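PDB 1IA6: cellulase CEL9M from Clostridium cellulolyticum, which probably catalyses the endohydrolysis of (1->4)-beta-D-glucosidic linkages in cellulose, lichenin and cereal beta-D-glucans. Local coordinates for residues Y6-L10 against L423-I427; Y69-L74 against D414-V420; L78-K82 against L318-K322. One frame throughout, in Å; residues are numbered along the deposited sequence. Where two conformers were deposited one is given.

The three contacts sit in the (alpha/alpha)6 barrel of a family 9 glycoside hydrolase. Contact 1 packs the outer helix 6-15 against the inner helix 413-429, joining the chain ends. Contact 2, centred about 2 Å from the chain centre, sets 413-429 beside another inner helix, 64-80, and contact 3 joins the end of 64-80 to helix 306-323. Their centres lie about 14 Å (1 and 2; 2 and 3) and 12 Å (1 and 3) apart. Leu-10 CD1 reaches Val-420 O at 3.7 Å, and Ala-424 CB meets Phe-81 CB at 3.8 Å. Contact 2 is nearest the catalytic end: the side chains of Asp-414 and Glu-410, a predicted active-site residue, are about 8 Å apart.

Contact 1: residues Y6-L10 against L423-I427; sequences YSTAL and LAGAI
Two helical segments, 6-10 and 423-427, run nearly antiparallel (156° between directions, signed crossing angle -156°) with axes 9.2 Å apart. CA of Leu-10 faces CA of Leu-423 at 5.7 Å, and CA of Tyr-6 faces CA of Ile-427 at 6.2 Å. Tyr-6 takes chi1 m, laying its ring over Ala-426, whose CB sits 4.2 Å from the ring centroid and 17° off the normal, a CH-pi contact. Its OH bonds to Asp-338 of helix 327-341. Leu-423 (mt) extends CD1 to within 3.8 Å of Ala-9 CB. Leu-10 (tp) brings CD2 to 3.4 Å from Ile-427 CD1 and CD1 to 4.1 Å from Leu-423 CB. Ile-427, mt like Leu-423, leaves its helix sideways, yet its CG1 lies 3.8 Å from Tyr-6 CB. This is an outer helix lying antiparallel to an inner one, as in the (alpha/alpha)6 barrel, here bringing the first and last helices together. No hydrogen bond crosses the interface, so its cohesion rests on apolar packing and the tyrosine face.

Contact 2: residues Y69-L74 against D414-V420; sequences YSAAIL and DYNAGLV
In the (alpha/alpha)6 barrel of family 9 glycoside hydrolases the inner helices run side by side in the same direction, and segments 69-74 and 414-420 illustrate this: both are helical, their axes diverge by 8° and approach to 8.5 Å, with Ser-70 CA 5.2 Å from Asp-414 CA. The main bump is Ala-417, seated in the hollow between Ser-70, Ile-73 and Leu-74. Its CB lies 3.9 Å from Ser-70 CA, 4.0 Å from Ile-73 CB and 4.5 Å from Leu-74 CG. Ile-73 (mm) lays CG2 3.6 Å from Ala-417 O and 4.1 Å from Gly-418 N. Leu-74 (mt) also sends CD2 to CG2 of Val-420 (chi1 t), three residues beyond Ala-417, at 3.7 Å; Val-420 touches Leu-10 of helix 6-15 as well. At the opposite end, Tyr-69 (chi1 t) swings its ring alongside Asp-414, CE2 to CB 3.9 Å, while the Asp-414 carboxylate forms a salt bridge with Arg-308. That side chain lies about 8 Å from that of Glu-410, a predicted active-site residue, consistent with this being the active-site end. Ser-70 OG bonds to Pro-66 O. A water bridges the helices, its O 2.9 Å from Tyr-69 OH and donating to Asp-414 O at 2.5 Å.

Contact 3: residues L78-K82 against L318-K322; sequences LYEFK and LVYCK
Segment 78-82 covers the last turn of helix 64-80: residues 78-80 are helical, then Phe-81 breaks out with phi/psi of -124/40 and occupies the N-cap position before the following helix, 82-87. Segment 318-322 is helical and belongs to helix 306-323; Lys-322 N bonds to Val-319 O at 3.2 Å. The nearest CA atoms are those of Glu-80 and Val-319, 7.0 Å apart, so side chains span the gap. Glu-80, Phe-81 and Lys-322 share this about equally; chi1 m, chi2 t, chi3 p and chi4 t carry Lys-322 NZ to Glu-80, where it donates to the backbone O at 2.9 Å and to OE1 at 2.7 Å, the latter within a salt bridge. Glu-80 is folded back by chi1 m and chi2 m, with CD 3.9 Å from Val-319 CG1, and OE2 accepts from Trp-76 NE1. Phe-81, chi1 m, projects its ring between the segments: CE2 lies 3.9 Å from Val-319 CG2, CZ 4.2 Å from Leu-318 CB, and CE1 3.8 Å from Lys-322 CD, while Leu-318 O sits at the ring edge. Helix 413-429 also packs on Phe-81, through Ala-424 and Lys-428. The contact ties together the C-terminal ends of two inner helices of the (alpha/alpha)6 barrel. Its chemistry is mixed: one ammonium group compensates a carboxylate and binds a helix-terminal carbonyl, beside an apolar patch built around the phenylalanine.

Contact 1: residues Y6-L10 against L423-I427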
ATOM      1  N   TYR A   6       7.291  -8.947 -17.034  1.00 16.59           N
ATOM      2  CA  TYR A   6       7.217  -8.218 -15.769  1.00 15.80           C
ATOM      3  C   TYR A   6       7.144  -6.710 -15.989  1.00 15.42           C
ATOM      4  O   TYR A   6       6.582  -5.986 -15.173  1.00 15.03           O
ATOM      5  CB  TYR A   6       8.436  -8.530 -14.898  1.00 15.21           C
ATOM      6  CG  TYR A   6       8.606  -9.998 -14.572  1.00 16.32           C
ATOM      7  CD1 TYR A   6       7.651 -10.684 -13.823  1.00 15.89           C
ATOM      8  CD2 TYR A   6       9.718 -10.702 -15.023  1.00 17.75           C
ATOM      9  CE1 TYR A   6       7.803 -12.041 -13.535  1.00 16.15           C
ATOM     10  CE2 TYR A   6       9.879 -12.056 -14.742  1.00 17.53           C
ATOM     11  CZ  TYR A   6       8.920 -12.718 -14.000  1.00 17.40           C
ATOM     12  OH  TYR A   6       9.071 -14.060 -13.740  1.00 14.84           O
ATOM     13  N   SER A   7       7.719  -6.250 -17.095  0.50 15.67           N
ATOM     14  CA  SER A   7       7.729  -4.833 -17.432  0.50 17.04           C
ATOM     15  C   SER A   7       6.323  -4.266 -17.617  0.50 16.12           C
ATOM     16  O   SER A   7       5.985  -3.222 -17.051  0.50 15.63           O
ATOM     17  CB  SER A   7       8.539  -4.611 -18.713  0.50 18.27           C
ATOM     18  OG  SER A   7       8.588  -3.238 -19.054  0.50 22.95           O
ATOM     19  N   THR A   8       5.509  -4.953 -18.416  1.00 15.11           N
ATOM     20  CA  THR A   8       4.146  -4.509 -18.677  1.00 14.41           C
ATOM     21  C   THR A   8       3.296  -4.613 -17.416  1.00 13.95           C
ATOM     22  O   THR A   8       2.449  -3.759 -17.157  1.00 13.95           O
ATOM     23  CB  THR A   8       3.499  -5.336 -19.807  1.00 16.21           C
ATOM     24  OG1 THR A   8       4.235  -5.136 -21.021  1.00 16.65           O
ATOM     25  CG2 THR A   8       2.056  -4.900 -20.034  1.00 16.75           C
ATOM     26  N   ALA A   9       3.521  -5.658 -16.627  1.00 11.35           N
ATOM     27  CA  ALA A   9       2.762  -5.832 -15.392  1.00 10.53           C
ATOM     28  C   ALA A   9       3.068  -4.668 -14.451  1.00 10.29           C
ATOM     29  O   ALA A   9       2.173  -4.138 -13.796  1.00 10.19           O
ATOM     30  CB  ALA A   9       3.125  -7.155 -14.730  1.00 10.01           C
ATOM     31  N   LEU A  10       4.337  -4.273 -14.386  1.00 10.19           N
ATOM     32  CA  LEU A  10       4.732  -3.164 -13.524  1.00  9.75           C
ATOM     33  C   LEU A  10       4.000  -1.890 -13.936  1.00 11.28           C
ATOM     34  O   LEU A  10       3.404  -1.213 -13.098  1.00 11.57           O
ATOM     35  CB  LEU A  10       6.244  -2.929 -13.596  1.00 10.26           C
ATOM     36  CG  LEU A  10       6.752  -1.734 -12.784  1.00 11.26           C
ATOM     37  CD1 LEU A  10       6.406  -1.925 -11.305  1.00  9.78           C
ATOM     38  CD2 LEU A  10       8.255  -1.592 -12.966  1.00 12.13           C
ATOM     39  N   LEU A 423       7.052  -6.541  -8.266  1.00  9.45           N
ATOM     40  CA  LEU A 423       7.289  -6.519  -9.706  1.00  9.07           C
ATOM     41  C   LEU A 423       8.567  -5.738 -10.018  1.00 10.62           C
ATOM     42  O   LEU A 423       9.339  -6.116 -10.902  1.00 11.69           O
ATOM     43  CB  LEU A 423       6.091  -5.911 -10.438  1.00  8.03           C
ATOM     44  CG  LEU A 423       4.871  -6.837 -10.529  1.00  9.40           C
ATOM     45  CD1 LEU A 423       3.690  -6.106 -11.146  1.00 10.88           C
ATOM     46  CD2 LEU A 423       5.234  -8.062 -11.364  1.00 11.92           C
ATOM     47  N   ALA A 424       8.797  -4.647  -9.295  1.00 11.57           N
ATOM     48  CA  ALA A 424      10.006  -3.856  -9.510  1.00 11.73           C
ATOM     49  C   ALA A 424      11.211  -4.726  -9.161  1.00 11.82           C
ATOM     50  O   ALA A 424      12.239  -4.695  -9.846  1.00 13.04           O
ATOM     51  CB  ALA A 424       9.985  -2.597  -8.639  1.00 11.71           C
ATOM     52  N   GLY A 425      11.078  -5.511  -8.096  1.00 11.14           N
ATOM     53  CA  GLY A 425      12.159  -6.391  -7.691  1.00 12.06           C
ATOM     54  C   GLY A 425      12.358  -7.530  -8.677  1.00 13.06           C
ATOM     55  O   GLY A 425      13.486  -7.954  -8.927  1.00 14.07           O
ATOM     56  N   ALA A 426      11.263  -8.032  -9.242  1.00 13.04           N
ATOM     57  CA  ALA A 426      11.340  -9.127 -10.205  1.00 14.84           C
ATOM     58  C   ALA A 426      12.143  -8.698 -11.427  1.00 15.09           C
ATOM     59  O   ALA A 426      12.950  -9.462 -11.957  1.00 15.67           O
ATOM     60  CB  ALA A 426       9.939  -9.555 -10.628  1.00 15.52           C
ATOM     61  N   ILE A 427      11.915  -7.469 -11.873  1.00 14.40           N
ATOM     62  CA  ILE A 427      12.622  -6.944 -13.030  1.00 15.15           C
ATOM     63  C   ILE A 427      14.126  -6.917 -12.783  1.00 15.51           C
ATOM     64  O   ILE A 427      14.916  -7.190 -13.685  1.00 15.65           O
ATOM     65  CB  ILE A 427      12.110  -5.527 -13.380  1.00 15.32           C
ATOM     66  CG1 ILE A 427      10.686  -5.631 -13.933  1.00 14.88           C
ATOM     67  CG2 ILE A 427      13.032  -4.859 -14.393  1.00 16.93           C
ATOM     68  CD1 ILE A 427      10.006  -4.304 -14.168  1.00 16.28           C
TER

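Contact 2: residues Y69-L74 against D414-V420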
ATOM      1  N   TYR A  69       0.220   3.590   4.691  1.00  5.43           N
ATOM      2  CA  TYR A  69       0.958   2.357   4.417  1.00  5.52           C
ATOM      3  C   TYR A  69       1.248   2.244   2.922  1.00  4.27           C
ATOM      4  O   TYR A  69       2.379   1.985   2.509  1.00  4.32           O
ATOM      5  CB  TYR A  69       0.125   1.145   4.857  1.00  6.23           C
ATOM      6  CG  TYR A  69       0.605  -0.176   4.290  1.00  8.31           C
ATOM      7  CD1 TYR A  69       1.653  -0.871   4.887  1.00  7.55           C
ATOM      8  CD2 TYR A  69       0.018  -0.722   3.146  1.00  8.49           C
ATOM      9  CE1 TYR A  69       2.109  -2.080   4.361  1.00  9.66           C
ATOM     10  CE2 TYR A  69       0.466  -1.932   2.608  1.00  8.37           C
ATOM     11  CZ  TYR A  69       1.513  -2.603   3.222  1.00 10.19           C
ATOM     12  OH  TYR A  69       1.972  -3.790   2.698  1.00  9.59           O
ATOM     13  N   SER A  70       0.213   2.435   2.111  1.00  5.01           N
ATOM     14  CA  SER A  70       0.361   2.332   0.663  1.00  7.19           C
ATOM     15  C   SER A  70       1.387   3.319   0.121  1.00  7.78           C
ATOM     16  O   SER A  70       2.235   2.953  -0.692  1.00  6.81           O
ATOM     17  CB  SER A  70      -0.993   2.540  -0.014  1.00  8.11           C
ATOM     18  OG  SER A  70      -1.872   1.474   0.321  1.00  8.28           O
ATOM     19  N   ALA A  71       1.314   4.566   0.574  1.00  6.90           N
ATOM     20  CA  ALA A  71       2.258   5.585   0.130  1.00  8.10           C
ATOM     21  C   ALA A  71       3.678   5.217   0.546  1.00  7.68           C
ATOM     22  O   ALA A  71       4.631   5.448  -0.198  1.00  7.41           O
ATOM     23  CB  ALA A  71       1.880   6.947   0.712  1.00  7.34           C
ATOM     24  N   ALA A  72       3.822   4.647   1.739  1.00  6.75           N
ATOM     25  CA  ALA A  72       5.138   4.261   2.234  1.00  6.24           C
ATOM     26  C   ALA A  72       5.732   3.088   1.467  1.00  7.32           C
ATOM     27  O   ALA A  72       6.926   3.084   1.162  1.00  6.55           O
ATOM     28  CB  ALA A  72       5.066   3.921   3.726  1.00  8.30           C
ATOM     29  N   ILE A  73       4.910   2.090   1.158  1.00  7.00           N
ATOM     30  CA  ILE A  73       5.395   0.915   0.437  1.00  7.26           C
ATOM     31  C   ILE A  73       5.746   1.251  -1.009  1.00  6.87           C
ATOM     32  O   ILE A  73       6.713   0.716  -1.556  1.00  7.91           O
ATOM     33  CB  ILE A  73       4.356  -0.231   0.468  1.00  7.89           C
ATOM     34  CG1 ILE A  73       4.097  -0.651   1.916  1.00 10.59           C
ATOM     35  CG2 ILE A  73       4.835  -1.410  -0.381  1.00  8.24           C
ATOM     36  CD1 ILE A  73       5.345  -0.837   2.756  1.00 11.76           C
ATOM     37  N   LEU A  74       4.965   2.125  -1.630  1.00  6.42           N
ATOM     38  CA  LEU A  74       5.258   2.537  -3.001  1.00  7.62           C
ATOM     39  C   LEU A  74       6.572   3.314  -2.999  1.00  7.37           C
ATOM     40  O   LEU A  74       7.412   3.133  -3.878  1.00  8.05           O
ATOM     41  CB  LEU A  74       4.139   3.422  -3.553  1.00  9.58           C
ATOM     42  CG  LEU A  74       2.836   2.721  -3.936  1.00  9.90           C
ATOM     43  CD1 LEU A  74       1.772   3.768  -4.239  1.00 12.63           C
ATOM     44  CD2 LEU A  74       3.071   1.815  -5.152  1.00  9.94           C
ATOM     45  N   ASP A 414      -3.851  -0.963  -0.669  1.00  7.21           N
ATOM     46  CA  ASP A 414      -2.829  -1.772  -0.014  1.00  8.53           C
ATOM     47  C   ASP A 414      -2.500  -3.065  -0.758  1.00  9.10           C
ATOM     48  O   ASP A 414      -1.409  -3.612  -0.604  1.00  9.13           O
ATOM     49  CB  ASP A 414      -3.205  -2.055   1.451  1.00  8.81           C
ATOM     50  CG  ASP A 414      -4.299  -3.095   1.601  1.00 12.35           C
ATOM     51  OD1 ASP A 414      -5.463  -2.814   1.242  1.00 14.32           O
ATOM     52  OD2 ASP A 414      -3.990  -4.202   2.089  1.00 12.59           O
ATOM     53  N   TYR A 415      -3.430  -3.541  -1.578  1.00  7.63           N
ATOM     54  CA  TYR A 415      -3.194  -4.753  -2.363  1.00  7.48           C
ATOM     55  C   TYR A 415      -2.127  -4.447  -3.410  1.00  7.51           C
ATOM     56  O   TYR A 415      -1.122  -5.153  -3.527  1.00  7.82           O
ATOM     57  CB  TYR A 415      -4.466  -5.180  -3.100  1.00  6.52           C
ATOM     58  CG  TYR A 415      -5.525  -5.883  -2.276  1.00  8.00           C
ATOM     59  CD1 TYR A 415      -5.600  -5.723  -0.893  1.00  7.96           C
ATOM     60  CD2 TYR A 415      -6.486  -6.679  -2.900  1.00  9.04           C
ATOM     61  CE1 TYR A 415      -6.610  -6.340  -0.153  1.00 10.57           C
ATOM     62  CE2 TYR A 415      -7.499  -7.299  -2.174  1.00 10.27           C
ATOM     63  CZ  TYR A 415      -7.555  -7.124  -0.803  1.00 10.98           C
ATOM     64  OH  TYR A 415      -8.563  -7.728  -0.090  1.00 13.04           O
ATOM     65  N   ASN A 416      -2.357  -3.384  -4.177  1.00  6.61           N
ATOM     66  CA  ASN A 416      -1.427  -3.001  -5.231  1.00  7.33           C
ATOM     67  C   ASN A 416      -0.092  -2.434  -4.780  1.00  8.72           C
ATOM     68  O   ASN A 416       0.893  -2.527  -5.511  1.00  8.38           O
ATOM     69  CB  ASN A 416      -2.094  -2.018  -6.195  1.00  7.68           C
ATOM     70  CG  ASN A 416      -2.782  -2.725  -7.346  1.00 10.48           C
ATOM     71  OD1 ASN A 416      -3.736  -3.475  -7.144  1.00  9.19           O
ATOM     72  ND2 ASN A 416      -2.289  -2.502  -8.561  1.00  9.24           N
ATOM     73  N   ALA A 417      -0.042  -1.851  -3.586  1.00  8.74           N
ATOM     74  CA  ALA A 417       1.212  -1.278  -3.103  1.00  8.60           C
ATOM     75  C   ALA A 417       2.327  -2.325  -3.110  1.00  9.07           C
ATOM     76  O   ALA A 417       3.411  -2.088  -3.644  1.00  7.73           O
ATOM     77  CB  ALA A 417       1.026  -0.718  -1.697  1.00  9.94           C
ATOM     78  N   GLY A 418       2.045  -3.487  -2.525  1.00  7.69           N
ATOM     79  CA  GLY A 418       3.023  -4.558  -2.469  1.00  9.44           C
ATOM     80  C   GLY A 418       3.314  -5.176  -3.825  1.00  9.63           C
ATOM     81  O   GLY A 418       4.419  -5.670  -4.058  1.00 10.50           O
ATOM     82  N   LEU A 419       2.328  -5.155  -4.717  1.00  8.35           N
ATOM     83  CA  LEU A 419       2.496  -5.715  -6.055  1.00  9.91           C
ATOM     84  C   LEU A 419       3.510  -4.898  -6.836  1.00  8.61           C
ATOM     85  O   LEU A 419       4.392  -5.450  -7.492  1.00  9.30           O
ATOM     86  CB  LEU A 419       1.164  -5.729  -6.813  1.00 10.64           C
ATOM     87  CG  LEU A 419       1.233  -6.231  -8.263  1.00 11.73           C
ATOM     88  CD1 LEU A 419       1.683  -7.692  -8.287  1.00 12.11           C
ATOM     89  CD2 LEU A 419      -0.117  -6.086  -8.929  1.00 11.81           C
ATOM     90  N   VAL A 420       3.382  -3.577  -6.775  1.00  8.40           N
ATOM     91  CA  VAL A 420       4.320  -2.715  -7.483  1.00  8.88           C
ATOM     92  C   VAL A 420       5.743  -3.033  -7.031  1.00  8.91           C
ATOM     93  O   VAL A 420       6.646  -3.185  -7.854  1.00 10.52           O
ATOM     94  CB  VAL A 420       4.034  -1.223  -7.216  1.00  8.93           C
ATOM     95  CG1 VAL A 420       5.105  -0.364  -7.876  1.00  8.66           C
ATOM     96  CG2 VAL A 420       2.664  -0.852  -7.754  1.00  9.25           C
TER
HETATM   97  O   HOH W   1       0.645  -4.772   0.338  1.00 12.99           O

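Contact 3: residues L78-K82 against L318-K322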
ATOM      1  N   LEU A  78      10.306   2.382  -4.984  1.00  9.56           N
ATOM      2  CA  LEU A  78      11.075   3.279  -5.843  1.00 10.72           C
ATOM      3  C   LEU A  78      12.486   3.486  -5.295  1.00 11.46           C
ATOM      4  O   LEU A  78      13.458   3.541  -6.048  1.00 11.38           O
ATOM      5  CB  LEU A  78      10.367   4.630  -5.962  1.00 11.30           C
ATOM      6  CG  LEU A  78      11.002   5.673  -6.890  1.00 11.56           C
ATOM      7  CD1 LEU A  78      11.062   5.132  -8.312  1.00 12.21           C
ATOM      8  CD2 LEU A  78      10.184   6.952  -6.842  1.00 12.31           C
ATOM      9  N   TYR A  79      12.587   3.600  -3.976  1.00  9.93           N
ATOM     10  CA  TYR A  79      13.870   3.807  -3.315  1.00 11.06           C
ATOM     11  C   TYR A  79      14.818   2.619  -3.476  1.00 12.17           C
ATOM     12  O   TYR A  79      16.002   2.796  -3.759  1.00 13.47           O
ATOM     13  CB  TYR A  79      13.652   4.075  -1.822  1.00 12.41           C
ATOM     14  CG  TYR A  79      14.929   4.341  -1.053  1.00 14.39           C
ATOM     15  CD1 TYR A  79      15.575   5.573  -1.138  1.00 16.10           C
ATOM     16  CD2 TYR A  79      15.493   3.358  -0.242  1.00 15.98           C
ATOM     17  CE1 TYR A  79      16.752   5.821  -0.431  1.00 18.27           C
ATOM     18  CE2 TYR A  79      16.667   3.592   0.466  1.00 18.47           C
ATOM     19  CZ  TYR A  79      17.289   4.825   0.369  1.00 17.75           C
ATOM     20  OH  TYR A  79      18.442   5.063   1.081  1.00 20.47           O
ATOM     21  N   GLU A  80      14.295   1.411  -3.298  1.00 10.06           N
ATOM     22  CA  GLU A  80      15.112   0.201  -3.393  1.00 11.17           C
ATOM     23  C   GLU A  80      15.359  -0.319  -4.807  1.00 11.71           C
ATOM     24  O   GLU A  80      16.415  -0.893  -5.079  1.00 12.29           O
ATOM     25  CB  GLU A  80      14.477  -0.931  -2.578  1.00 11.36           C
ATOM     26  CG  GLU A  80      14.287  -0.642  -1.092  1.00 11.66           C
ATOM     27  CD  GLU A  80      15.587  -0.638  -0.301  1.00 14.26           C
ATOM     28  OE1 GLU A  80      16.624  -1.097  -0.825  1.00 12.88           O
ATOM     29  OE2 GLU A  80      15.564  -0.186   0.862  1.00 14.36           O
ATOM     30  N   PHE A  81      14.388  -0.138  -5.700  1.00 10.30           N
ATOM     31  CA  PHE A  81      14.515  -0.641  -7.067  1.00 11.71           C
ATOM     32  C   PHE A  81      14.352   0.437  -8.134  1.00 10.74           C
ATOM     33  O   PHE A  81      13.740   0.199  -9.174  1.00 11.02           O
ATOM     34  CB  PHE A  81      13.479  -1.747  -7.307  1.00 11.70           C
ATOM     35  CG  PHE A  81      13.549  -2.876  -6.313  1.00 12.82           C
ATOM     36  CD1 PHE A  81      14.682  -3.681  -6.230  1.00 14.17           C
ATOM     37  CD2 PHE A  81      12.482  -3.130  -5.452  1.00 14.54           C
ATOM     38  CE1 PHE A  81      14.753  -4.725  -5.302  1.00 12.92           C
ATOM     39  CE2 PHE A  81      12.544  -4.171  -4.522  1.00 13.83           C
ATOM     40  CZ  PHE A  81      13.684  -4.968  -4.448  1.00 13.75           C
ATOM     41  N   LYS A  82      14.918   1.611  -7.883  1.00 11.24           N
ATOM     42  CA  LYS A  82      14.820   2.723  -8.817  1.00 12.73           C
ATOM     43  C   LYS A  82      15.181   2.362 -10.256  1.00 12.74           C
ATOM     44  O   LYS A  82      14.524   2.817 -11.193  1.00 12.20           O
ATOM     45  CB  LYS A  82      15.701   3.880  -8.345  1.00 15.72           C
ATOM     46  CG  LYS A  82      15.696   5.075  -9.281  1.00 19.53           C
ATOM     47  CD  LYS A  82      16.597   6.179  -8.758  1.00 24.77           C
ATOM     48  CE  LYS A  82      16.801   7.262  -9.805  1.00 26.66           C
ATOM     49  NZ  LYS A  82      15.502   7.801 -10.283  1.00 28.24           N
ATOM     50  N   LEU A 318      12.716  -9.939  -1.619  1.00 10.01           N
ATOM     51  CA  LEU A 318      13.547  -9.413  -2.703  1.00 10.09           C
ATOM     52  C   LEU A 318      14.394  -8.220  -2.268  1.00 10.14           C
ATOM     53  O   LEU A 318      15.499  -8.020  -2.775  1.00 10.70           O
ATOM     54  CB  LEU A 318      12.685  -9.035  -3.914  1.00 11.99           C
ATOM     55  CG  LEU A 318      12.029 -10.218  -4.636  1.00 11.82           C
ATOM     56  CD1 LEU A 318      11.378  -9.729  -5.916  1.00 13.43           C
ATOM     57  CD2 LEU A 318      13.074 -11.283  -4.949  1.00 12.34           C
ATOM     58  N   VAL A 319      13.883  -7.419  -1.338  1.00  8.86           N
ATOM     59  CA  VAL A 319      14.655  -6.280  -0.848  1.00 10.23           C
ATOM     60  C   VAL A 319      15.833  -6.857  -0.068  1.00 11.72           C
ATOM     61  O   VAL A 319      16.967  -6.391  -0.188  1.00 12.10           O
ATOM     62  CB  VAL A 319      13.810  -5.379   0.076  1.00  9.59           C
ATOM     63  CG1 VAL A 319      14.677  -4.279   0.674  1.00 11.56           C
ATOM     64  CG2 VAL A 319      12.665  -4.768  -0.714  1.00  9.06           C
ATOM     65  N   TYR A 320      15.554  -7.888   0.724  1.00 10.97           N
ATOM     66  CA  TYR A 320      16.578  -8.558   1.515  1.00 12.27           C
ATOM     67  C   TYR A 320      17.657  -9.143   0.602  1.00 13.33           C
ATOM     68  O   TYR A 320      18.847  -9.082   0.915  1.00 13.85           O
ATOM     69  CB  TYR A 320      15.942  -9.684   2.337  1.00 12.30           C
ATOM     70  CG  TYR A 320      16.924 -10.507   3.133  1.00 15.38           C
ATOM     71  CD1 TYR A 320      17.477 -10.017   4.314  1.00 18.26           C
ATOM     72  CD2 TYR A 320      17.302 -11.779   2.706  1.00 17.10           C
ATOM     73  CE1 TYR A 320      18.382 -10.779   5.057  1.00 21.14           C
ATOM     74  CE2 TYR A 320      18.206 -12.547   3.437  1.00 21.03           C
ATOM     75  CZ  TYR A 320      18.739 -12.041   4.611  1.00 22.17           C
ATOM     76  OH  TYR A 320      19.622 -12.804   5.346  1.00 26.43           O
ATOM     77  N   CYS A 321      17.237  -9.704  -0.530  1.00 12.67           N
ATOM     78  CA  CYS A 321      18.176 -10.317  -1.472  1.00 15.41           C
ATOM     79  C   CYS A 321      19.170  -9.364  -2.132  1.00 16.66           C
ATOM     80  O   CYS A 321      20.150  -9.809  -2.731  1.00 16.92           O
ATOM     81  CB  CYS A 321      17.413 -11.090  -2.551  1.00 15.21           C
ATOM     82  SG  CYS A 321      16.745 -12.660  -1.959  1.00 17.36           S
ATOM     83  N   LYS A 322      18.925  -8.062  -2.034  1.00 17.34           N
ATOM     84  CA  LYS A 322      19.844  -7.093  -2.620  1.00 19.99           C
ATOM     85  C   LYS A 322      21.219  -7.238  -1.975  1.00 22.08           C
ATOM     86  O   LYS A 322      22.241  -7.236  -2.663  1.00 23.10           O
ATOM     87  CB  LYS A 322      19.336  -5.665  -2.406  1.00 19.62           C
ATOM     88  CG  LYS A 322      18.117  -5.303  -3.240  1.00 18.50           C
ATOM     89  CD  LYS A 322      17.647  -3.884  -2.947  1.00 18.13           C
ATOM     90  CE  LYS A 322      18.724  -2.855  -3.271  1.00 19.38           C
ATOM     91  NZ  LYS A 322      18.272  -1.468  -2.960  1.00 18.65           N
TER